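Local coordinates for uncharacterized protein (Magnetospirillum magneticum, PDB 3BHW), which is probably part of a type 1 BREX system, which protects the bacterium against double-stranded DNA phage by blocking phage DNA replication, at residues L120-W125 with L150-Y155; P6-A10 with R135-M139; G27-E31 with W75-R79. One frame throughout, in Å; residues are numbered along the deposited sequence. Where two conformers were deposited one is given.

Contact 1 of 3, residues L120-W125 with L150-Y155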
loop_
_atom_site.group_PDB
_atom_site.type_symbol
_atom_site.label_atom_id
_atom_site.label_comp_id
_atom_site.label_asym_id
_atom_site.label_seq_id
_atom_site.Cartn_x
_atom_site.Cartn_y
_atom_site.Cartn_z
ATOM N N LEU A 120 18.003 0.597 3.726
ATOM C CA LEU A 120 17.051 1.685 3.877
ATOM C C LEU A 120 16.906 2.024 5.354
ATOM O O LEU A 120 15.884 1.774 5.954
ATOM C CB LEU A 120 15.707 1.268 3.260
ATOM C CG LEU A 120 14.679 2.375 2.984
ATOM C CD1 LEU A 120 15.175 3.275 1.848
ATOM C CD2 LEU A 120 13.300 1.805 2.646
ATOM N N PRO A 121 17.965 2.573 5.969
ATOM C CA PRO A 121 17.850 2.891 7.384
ATOM C C PRO A 121 16.836 4.000 7.625
ATOM O O PRO A 121 16.564 4.782 6.703
ATOM C CB PRO A 121 19.278 3.327 7.747
ATOM C CG PRO A 121 19.859 3.772 6.525
ATOM C CD PRO A 121 19.307 2.877 5.462
ATOM N N ARG A 122 16.278 4.039 8.838
ATOM C CA ARG A 122 15.240 5.013 9.209
ATOM C C ARG A 122 15.572 6.484 8.981
ATOM O O ARG A 122 14.684 7.255 8.640
ATOM C CB ARG A 122 14.738 4.768 10.627
ATOM C CG ARG A 122 14.079 3.417 10.777
ATOM C CD ARG A 122 12.545 3.492 10.706
ATOM N NE ARG A 122 11.937 2.209 11.098
ATOM C CZ ARG A 122 10.748 2.093 11.683
ATOM N NH1 ARG A 122 10.037 3.179 11.956
ATOM N NH2 ARG A 122 10.272 0.895 12.009
ATOM N N LYS A 123 16.837 6.891 9.124
ATOM C CA LYS A 123 17.211 8.287 8.805
ATOM C C LYS A 123 16.778 8.693 7.383
ATOM O O LYS A 123 16.533 9.871 7.127
ATOM C CB LYS A 123 18.715 8.545 8.945
ATOM C CG LYS A 123 19.597 7.519 8.220
ATOM C CD LYS A 123 20.685 8.141 7.357
ATOM C CE LYS A 123 22.031 8.143 8.084
ATOM N NZ LYS A 123 22.295 9.414 8.801
ATOM N N MET A 124 16.696 7.715 6.478
ATOM C CA MET A 124 16.294 7.950 5.072
ATOM C C MET A 124 14.821 8.302 4.977
ATOM O O MET A 124 14.427 9.108 4.142
ATOM C CB MET A 124 16.622 6.722 4.210
ATOM C CG MET A 124 18.072 6.351 4.331
ATOM S SD MET A 124 18.681 5.860 2.737
ATOM C CE MET A 124 18.988 7.464 1.955
ATOM N N TRP A 125 14.013 7.669 5.826
ATOM C CA TRP A 125 12.608 8.031 5.919
ATOM C C TRP A 125 12.458 9.421 6.522
ATOM O O TRP A 125 11.736 10.220 5.994
ATOM C CB TRP A 125 11.811 7.011 6.717
ATOM C CG TRP A 125 10.439 7.464 6.994
ATOM C CD1 TRP A 125 10.002 8.010 8.156
ATOM C CD2 TRP A 125 9.312 7.480 6.095
ATOM N NE1 TRP A 125 8.672 8.352 8.057
ATOM C CE2 TRP A 125 8.220 8.021 6.809
ATOM C CE3 TRP A 125 9.106 7.063 4.778
ATOM C CZ2 TRP A 125 6.970 8.178 6.247
ATOM C CZ3 TRP A 125 7.820 7.212 4.227
ATOM C CH2 TRP A 125 6.780 7.767 4.970
ATOM N N LEU A 150 3.355 6.137 11.695
ATOM C CA LEU A 150 3.531 6.323 10.246
ATOM C C LEU A 150 4.767 5.623 9.662
ATOM O O LEU A 150 4.664 4.887 8.677
ATOM C CB LEU A 150 3.583 7.824 9.921
ATOM C CG LEU A 150 3.577 8.217 8.451
ATOM C CD1 LEU A 150 2.402 7.580 7.714
ATOM C CD2 LEU A 150 3.555 9.730 8.308
ATOM N N ALA A 151 5.923 5.868 10.266
ATOM C CA ALA A 151 7.193 5.270 9.831
ATOM C C ALA A 151 7.151 3.768 9.977
ATOM O O ALA A 151 7.589 3.045 9.080
ATOM C CB ALA A 151 8.342 5.826 10.668
ATOM N N ASP A 152 6.629 3.314 11.117
ATOM C CA ASP A 152 6.472 1.899 11.422
ATOM C C ASP A 152 5.614 1.216 10.356
ATOM O O ASP A 152 5.946 0.113 9.900
ATOM C CB ASP A 152 5.848 1.683 12.801
ATOM C CG ASP A 152 6.865 1.819 13.951
ATOM O OD1 ASP A 152 8.048 2.118 13.679
ATOM O OD2 ASP A 152 6.463 1.615 15.127
ATOM N N CYS A 153 4.546 1.896 9.948
ATOM C CA CYS A 153 3.628 1.324 8.971
ATOM C C CYS A 153 4.276 1.235 7.612
ATOM O O CYS A 153 4.151 0.252 6.946
ATOM C CB CYS A 153 2.339 2.119 8.896
ATOM S SG CYS A 153 1.188 1.426 7.720
ATOM N N VAL A 154 4.942 2.284 7.164
ATOM C CA VAL A 154 5.648 2.212 5.887
ATOM C C VAL A 154 6.671 1.072 5.871
ATOM O O VAL A 154 6.765 0.302 4.888
ATOM C CB VAL A 154 6.254 3.560 5.538
ATOM C CG1 VAL A 154 7.195 3.422 4.368
ATOM C CG2 VAL A 154 5.132 4.505 5.160
ATOM N N TYR A 155 7.472 0.942 6.924
ATOM C CA TYR A 155 8.456 -0.143 6.908
ATOM C C TYR A 155 7.816 -1.510 7.010
ATOM O O TYR A 155 8.324 -2.492 6.428
ATOM C CB TYR A 155 9.481 0.061 8.016
ATOM C CG TYR A 155 10.572 1.057 7.631
ATOM C CD1 TYR A 155 10.402 2.456 7.738
ATOM C CD2 TYR A 155 11.797 0.581 7.149
ATOM C CE1 TYR A 155 11.453 3.340 7.371
ATOM C CE2 TYR A 155 12.818 1.445 6.772
ATOM C CZ TYR A 155 12.647 2.818 6.884
ATOM O OH TYR A 155 13.715 3.606 6.486
#
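Arg122 runs along the ring of Tyr155 and ends on Asp152. From CB the chain runs to the Tyr155 ring. CG passes the hydroxyl end of the ring, 4.2 Å from Tyr155 CZ. CD lies over the ring face, 3.5 Å from Tyr155 CE1, as a CH-pi contact. NE follows over the same face, 3.7 Å from Tyr155 CD1. The bend at chi2 (-99°) lays the chain along the ring. The guanidinium is almost parallel to the ring, with planes 7° apart, in an off-centre cation-pi stack. At the tip, NH1 and NH2 both grip one oxygen: Asp152 OD1 is 2.8 Å from Arg122 NH1 and 3.0 Å from Arg122 NH2. This oxygen lies near the guanidinium plane, while the carboxylate stands at 88° to it. Tyr170 accepts a hydrogen bond from Arg122 NE, so stack, salt bridge and this bond together fix the group.

Tyr155 runs opposite to Arg122, which brings its hydroxyl to the residues before helix 122-135. Tyr155 OH donates to Leu120 O at 2.9 Å, from above the carbonyl plane, and so ties them to helix 145-161. Trp125 fills the buried side. Ala151 CA and Val154 CB lie over one face of the indole, and Val154 CG2 reaches Trp125 CH2 at 3.7 Å. Phe104 of helix 99-112 meets the indole edge-to-face. One knob-into-hole contact, Trp125 among Leu150, Ala151, Val154 and Tyr155, joins helices 122-135 and 145-161 in an all-helical fold, with the salt bridge at its solvent side.

Contact 2 of 3, residues P6-A10 with R135-M139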
loop_
_atom_site.group_PDB
_atom_site.type_symbol
_atom_site.label_atom_id
_atom_site.label_comp_id
_atom_site.label_asym_id
_atom_site.label_seq_id
_atom_site.Cartn_x
_atom_site.Cartn_y
_atom_site.Cartn_z
ATOM N N PRO A 6 -3.365 19.029 -0.557
ATOM C CA PRO A 6 -2.039 18.688 -0.053
ATOM C C PRO A 6 -1.508 17.464 -0.762
ATOM O O PRO A 6 -2.246 16.503 -0.969
ATOM C CB PRO A 6 -2.287 18.357 1.423
ATOM C CG PRO A 6 -3.801 18.264 1.600
ATOM C CD PRO A 6 -4.431 18.407 0.237
ATOM N N ARG A 7 -0.230 17.491 -1.120
ATOM C CA ARG A 7 0.335 16.424 -1.926
ATOM C C ARG A 7 0.496 15.184 -1.062
ATOM O O ARG A 7 0.124 14.086 -1.457
ATOM C CB ARG A 7 1.684 16.855 -2.489
ATOM C CG ARG A 7 2.290 15.808 -3.389
ATOM C CD ARG A 7 3.576 16.266 -4.080
ATOM N NE ARG A 7 4.214 15.117 -4.753
ATOM C CZ ARG A 7 3.818 14.622 -5.926
ATOM N NH1 ARG A 7 4.418 13.551 -6.448
ATOM N NH2 ARG A 7 2.801 15.201 -6.588
ATOM N N TYR A 8 1.047 15.369 0.124
ATOM C CA TYR A 8 1.388 14.268 0.992
ATOM C C TYR A 8 0.435 14.261 2.158
ATOM O O TYR A 8 0.203 15.304 2.770
ATOM C CB TYR A 8 2.827 14.420 1.470
ATOM C CG TYR A 8 3.815 14.325 0.317
ATOM C CD1 TYR A 8 3.959 13.147 -0.422
ATOM C CD2 TYR A 8 4.604 15.417 -0.021
ATOM C CE1 TYR A 8 4.876 13.057 -1.476
ATOM C CE2 TYR A 8 5.502 15.361 -1.068
ATOM C CZ TYR A 8 5.624 14.189 -1.812
ATOM O OH TYR A 8 6.553 14.182 -2.815
ATOM N N LYS A 9 -0.149 13.107 2.442
ATOM C CA LYS A 9 -1.026 12.980 3.592
ATOM C C LYS A 9 -0.675 11.758 4.390
ATOM O O LYS A 9 0.022 10.877 3.893
ATOM C CB LYS A 9 -2.495 12.958 3.194
ATOM C CG LYS A 9 -2.832 12.270 1.921
ATOM C CD LYS A 9 -4.128 12.912 1.423
ATOM C CE LYS A 9 -4.270 12.927 -0.095
ATOM N NZ LYS A 9 -5.469 13.747 -0.508
ATOM N N ALA A 10 -1.155 11.708 5.627
ATOM C CA ALA A 10 -0.781 10.683 6.565
ATOM C C ALA A 10 -1.743 9.483 6.577
ATOM O O ALA A 10 -1.537 8.573 7.371
ATOM C CB ALA A 10 -0.661 11.278 7.959
ATOM N N ARG A 135 8.613 20.413 -0.098
ATOM C CA ARG A 135 7.947 20.312 -1.397
ATOM C C ARG A 135 6.451 20.574 -1.308
ATOM O O ARG A 135 5.817 20.911 -2.310
ATOM C CB ARG A 135 8.133 18.917 -1.971
ATOM C CG ARG A 135 9.466 18.619 -2.611
ATOM C CD ARG A 135 9.356 17.317 -3.401
ATOM N NE ARG A 135 8.910 16.210 -2.562
ATOM C CZ ARG A 135 9.654 15.164 -2.206
ATOM N NH1 ARG A 135 10.915 15.034 -2.635
ATOM N NH2 ARG A 135 9.116 14.245 -1.416
ATOM N N ASP A 136 5.885 20.403 -0.115
ATOM C CA ASP A 136 4.454 20.580 0.067
ATOM C C ASP A 136 4.130 21.581 1.197
ATOM O O ASP A 136 3.972 21.192 2.347
ATOM C CB ASP A 136 3.799 19.211 0.313
ATOM C CG ASP A 136 2.280 19.262 0.314
ATOM O OD1 ASP A 136 1.661 20.339 0.086
ATOM O OD2 ASP A 136 1.678 18.204 0.589
ATOM N N PRO A 137 3.996 22.885 0.861
ATOM C CA PRO A 137 3.663 23.899 1.862
ATOM C C PRO A 137 2.306 23.674 2.532
ATOM O O PRO A 137 2.019 24.279 3.567
ATOM C CB PRO A 137 3.625 25.200 1.042
ATOM C CG PRO A 137 4.390 24.912 -0.178
ATOM C CD PRO A 137 4.127 23.475 -0.483
ATOM N N LEU A 138 1.492 22.800 1.945
ATOM C CA LEU A 138 0.140 22.544 2.422
ATOM C C LEU A 138 0.056 21.266 3.275
ATOM O O LEU A 138 -1.019 20.904 3.750
ATOM C CB LEU A 138 -0.822 22.462 1.232
ATOM C CG LEU A 138 -1.026 23.716 0.378
ATOM C CD1 LEU A 138 -1.794 23.371 -0.900
ATOM C CD2 LEU A 138 -1.724 24.839 1.153
ATOM N N MET A 139 1.177 20.572 3.455
ATOM C CA MET A 139 1.181 19.353 4.269
ATOM C C MET A 139 0.518 19.550 5.622
ATOM O O MET A 139 0.820 20.512 6.336
ATOM C CB MET A 139 2.600 18.849 4.479
ATOM C CG MET A 139 3.043 17.823 3.458
ATOM S SD MET A 139 4.487 16.918 4.012
ATOM C CE MET A 139 3.737 15.604 4.939
#
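The ring of Tyr8 is met obliquely by Asp136 CB, Arg135 NH2 and Met139 SD, the last as a Met-aromatic contact. Arg7 CG lies over the centre of one face, 3.9 Å above the plane of the Tyr8 ring. The Arg135 guanidinium is turned 55° from the ring, and its NH2 lies 2.9 Å from Tyr8 OH. The Arg7 guanidinium is met at its edge by the same hydroxyl: Arg7 NE donates to Tyr8 OH, which lies in the guanidinium plane. Asp103 of helix 99-112 pairs with both, by a salt bridge to Arg7 and a hydrogen bond to Tyr8.

Asp136 joins the two segments. Its CG is anti to the backbone N (chi1 -172°), which sends the carboxylate to the backbone of 6-10. Asp136 OD2 takes a nearly straight bond from Tyr8 N at 2.9 Å, and a weak, bent one from Arg7 N. The other oxygen serves its own loop. Leu138 N donates to Asp136 OD1 at 3.1 Å in an Asx turn, inside a type I beta turn from Asp136 to Met139. This turn follows helix 122-135, so the N-terminal segment is fastened where that helix ends. Met139 CE packs on Tyr8 CB at 3.8 Å. Pro6 CB lies 3.7 Å from Leu138 O.

Contact 3 of 3, residues G27-E31 with W75-R79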
loop_
_atom_site.group_PDB
_atom_site.type_symbol
_atom_site.label_atom_id
_atom_site.label_comp_id
_atom_site.label_asym_id
_atom_site.label_seq_id
_atom_site.Cartn_x
_atom_site.Cartn_y
_atom_site.Cartn_z
ATOM N N GLY A 27 -13.786 -9.350 -1.271
ATOM C CA GLY A 27 -15.031 -10.117 -1.421
ATOM C C GLY A 27 -16.278 -9.249 -1.427
ATOM O O GLY A 27 -17.139 -9.396 -2.295
ATOM N N LEU A 28 -16.361 -8.352 -0.451
ATOM C CA LEU A 28 -17.494 -7.456 -0.317
ATOM C C LEU A 28 -17.588 -6.530 -1.499
ATOM O O LEU A 28 -18.693 -6.165 -1.919
ATOM C CB LEU A 28 -17.397 -6.635 0.959
ATOM C CG LEU A 28 -17.824 -7.386 2.221
ATOM C CD1 LEU A 28 -17.189 -6.733 3.438
ATOM C CD2 LEU A 28 -19.338 -7.379 2.318
ATOM N N LEU A 29 -16.434 -6.121 -2.033
ATOM C CA LEU A 29 -16.446 -5.256 -3.212
ATOM C C LEU A 29 -16.970 -6.039 -4.424
ATOM O O LEU A 29 -17.740 -5.511 -5.234
ATOM C CB LEU A 29 -15.065 -4.652 -3.482
ATOM C CG LEU A 29 -14.728 -3.528 -2.476
ATOM C CD1 LEU A 29 -13.252 -3.112 -2.566
ATOM C CD2 LEU A 29 -15.638 -2.337 -2.675
ATOM N N LEU A 30 -16.575 -7.311 -4.529
ATOM C CA LEU A 30 -16.987 -8.146 -5.652
ATOM C C LEU A 30 -18.442 -8.598 -5.554
ATOM O O LEU A 30 -19.072 -8.872 -6.575
ATOM C CB LEU A 30 -16.072 -9.358 -5.786
ATOM C CG LEU A 30 -14.670 -9.014 -6.288
ATOM C CD1 LEU A 30 -13.637 -10.155 -6.041
ATOM C CD2 LEU A 30 -14.736 -8.537 -7.750
ATOM N N GLU A 31 -18.982 -8.697 -4.334
ATOM C CA GLU A 31 -20.392 -9.104 -4.171
ATOM C C GLU A 31 -21.309 -7.958 -4.511
ATOM O O GLU A 31 -22.296 -8.121 -5.240
ATOM C CB GLU A 31 -20.685 -9.678 -2.768
ATOM C CG GLU A 31 -20.955 -8.689 -1.639
ATOM C CD GLU A 31 -21.293 -9.407 -0.317
ATOM O OE1 GLU A 31 -20.402 -10.071 0.269
ATOM O OE2 GLU A 31 -22.458 -9.325 0.126
ATOM N N TRP A 75 -9.551 -6.568 -7.529
ATOM C CA TRP A 75 -10.267 -7.120 -6.372
ATOM C C TRP A 75 -10.292 -8.650 -6.426
ATOM O O TRP A 75 -10.084 -9.301 -5.407
ATOM C CB TRP A 75 -11.699 -6.596 -6.275
ATOM C CG TRP A 75 -11.852 -5.138 -6.336
ATOM C CD1 TRP A 75 -10.915 -4.175 -6.057
ATOM C CD2 TRP A 75 -13.045 -4.452 -6.667
ATOM N NE1 TRP A 75 -11.464 -2.924 -6.195
ATOM C CE2 TRP A 75 -12.768 -3.067 -6.603
ATOM C CE3 TRP A 75 -14.339 -4.866 -7.008
ATOM C CZ2 TRP A 75 -13.748 -2.095 -6.857
ATOM C CZ3 TRP A 75 -15.291 -3.902 -7.298
ATOM C CH2 TRP A 75 -14.991 -2.538 -7.221
ATOM N N GLN A 76 -10.497 -9.220 -7.611
ATOM C CA GLN A 76 -10.587 -10.676 -7.731
ATOM C C GLN A 76 -9.218 -11.318 -7.414
ATOM O O GLN A 76 -9.152 -12.369 -6.796
ATOM C CB GLN A 76 -11.087 -11.047 -9.134
ATOM C CG GLN A 76 -11.592 -12.475 -9.266
ATOM C CD GLN A 76 -13.114 -12.616 -9.128
ATOM O OE1 GLN A 76 -13.594 -13.562 -8.508
ATOM N NE2 GLN A 76 -13.870 -11.687 -9.709
ATOM N N MET A 77 -8.137 -10.648 -7.816
ATOM C CA MET A 77 -6.780 -11.062 -7.475
ATOM C C MET A 77 -6.519 -11.050 -5.972
ATOM O O MET A 77 -5.852 -11.953 -5.433
ATOM C CB MET A 77 -5.755 -10.147 -8.152
ATOM C CG MET A 77 -5.809 -10.179 -9.654
ATOM S SD MET A 77 -4.537 -9.182 -10.445
ATOM C CE MET A 77 -3.071 -9.953 -9.797
ATOM N N VAL A 78 -7.023 -10.022 -5.306
ATOM C CA VAL A 78 -6.873 -9.903 -3.848
ATOM C C VAL A 78 -7.638 -11.030 -3.181
ATOM O O VAL A 78 -7.083 -11.731 -2.341
ATOM C CB VAL A 78 -7.315 -8.523 -3.302
ATOM C CG1 VAL A 78 -7.174 -8.497 -1.781
ATOM C CG2 VAL A 78 -6.444 -7.471 -3.905
ATOM N N ARG A 79 -8.880 -11.223 -3.601
ATOM C CA ARG A 79 -9.744 -12.215 -2.956
ATOM C C ARG A 79 -9.265 -13.642 -3.199
ATOM O O ARG A 79 -9.222 -14.455 -2.261
ATOM C CB ARG A 79 -11.201 -12.059 -3.407
ATOM C CG ARG A 79 -12.125 -12.984 -2.623
ATOM C CD ARG A 79 -13.501 -13.066 -3.238
ATOM N NE ARG A 79 -13.488 -13.788 -4.505
ATOM C CZ ARG A 79 -14.426 -13.674 -5.445
ATOM N NH1 ARG A 79 -15.453 -12.841 -5.287
ATOM N NH2 ARG A 79 -14.320 -14.368 -6.563
HETATM O O HOH W 1 -17.170 -12.101 -3.191
#
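Leu29 and Leu30 meet Trp75 in two different ways. Leu29 comes over the ring face. Its CB sits 3.6 Å from Trp75 CE3 and makes a CH-pi contact with the six-membered ring, 18° off the ring normal. Leu29 CD1 lies 4.0 Å from Trp75 NE1. Leu30 comes at the edge, with CD2 in the ring plane and 3.8 Å from Trp75 CE3. Its other branch, CD1, runs along helix 72-80, from Gln76 CA to the Arg79 guanidinium. Leu30 CD1 rests on Gln76 CA at 3.5 Å and on one face of the guanidinium, 3.3 Å from Arg79 NH1. The two methyls thus divide their work between an indole edge and a guanidinium face.

Arg79 also leans on bare backbone. Its CD lies 3.8 Å from Gly27 CA. The chain bends at chi3 (70°), and this swings the guanidinium over Leu30. A water donates to Gly27 O at 2.8 Å and takes a weak hydrogen bond from Arg79 NH1. It adds a polar bridge to an otherwise mainly apolar contact.

The next shell positions the indole. Trp75 NE1 donates to the backbone oxygen of Leu67, at the end of helix 57-67. The Leu29 side chain packs on Arg64 and Leu67 of that helix too. The axes of the two segments pass 9.2 Å apart and cross at -136°, obliquely, nearer antiparallel than parallel. Helix 57-67 flanks this pair beside Leu29 and Trp75. Val78 faces Ser22 and Ala26 of helix 19-31 and also touches Ala89 and Val90 of helix 83-97.

In the fold
Contact 1 is mostly buried, contact 2 is partly buried and contact 3 lies at the surface. Contacts 1 and 2 use opposite ends of helix 122-135 and touch lightly, through Leu150 CD1 and Ala10 O. Helix 99-112 adjoins both. Contact 3 joins other helices on the opposite side of the chain's centre, with its own centre about 30 Å from that of contact 1. Its segments are nested within the chain between the two segments of contact 2. The chemistry differs accordingly. Contact 1 combines aromatic packing with a salt bridge, contact 2 depends on carboxylate-to-backbone bonds between loops, and contact 3 packs leucines against a tryptophan and an arginine, with one weak water bridge.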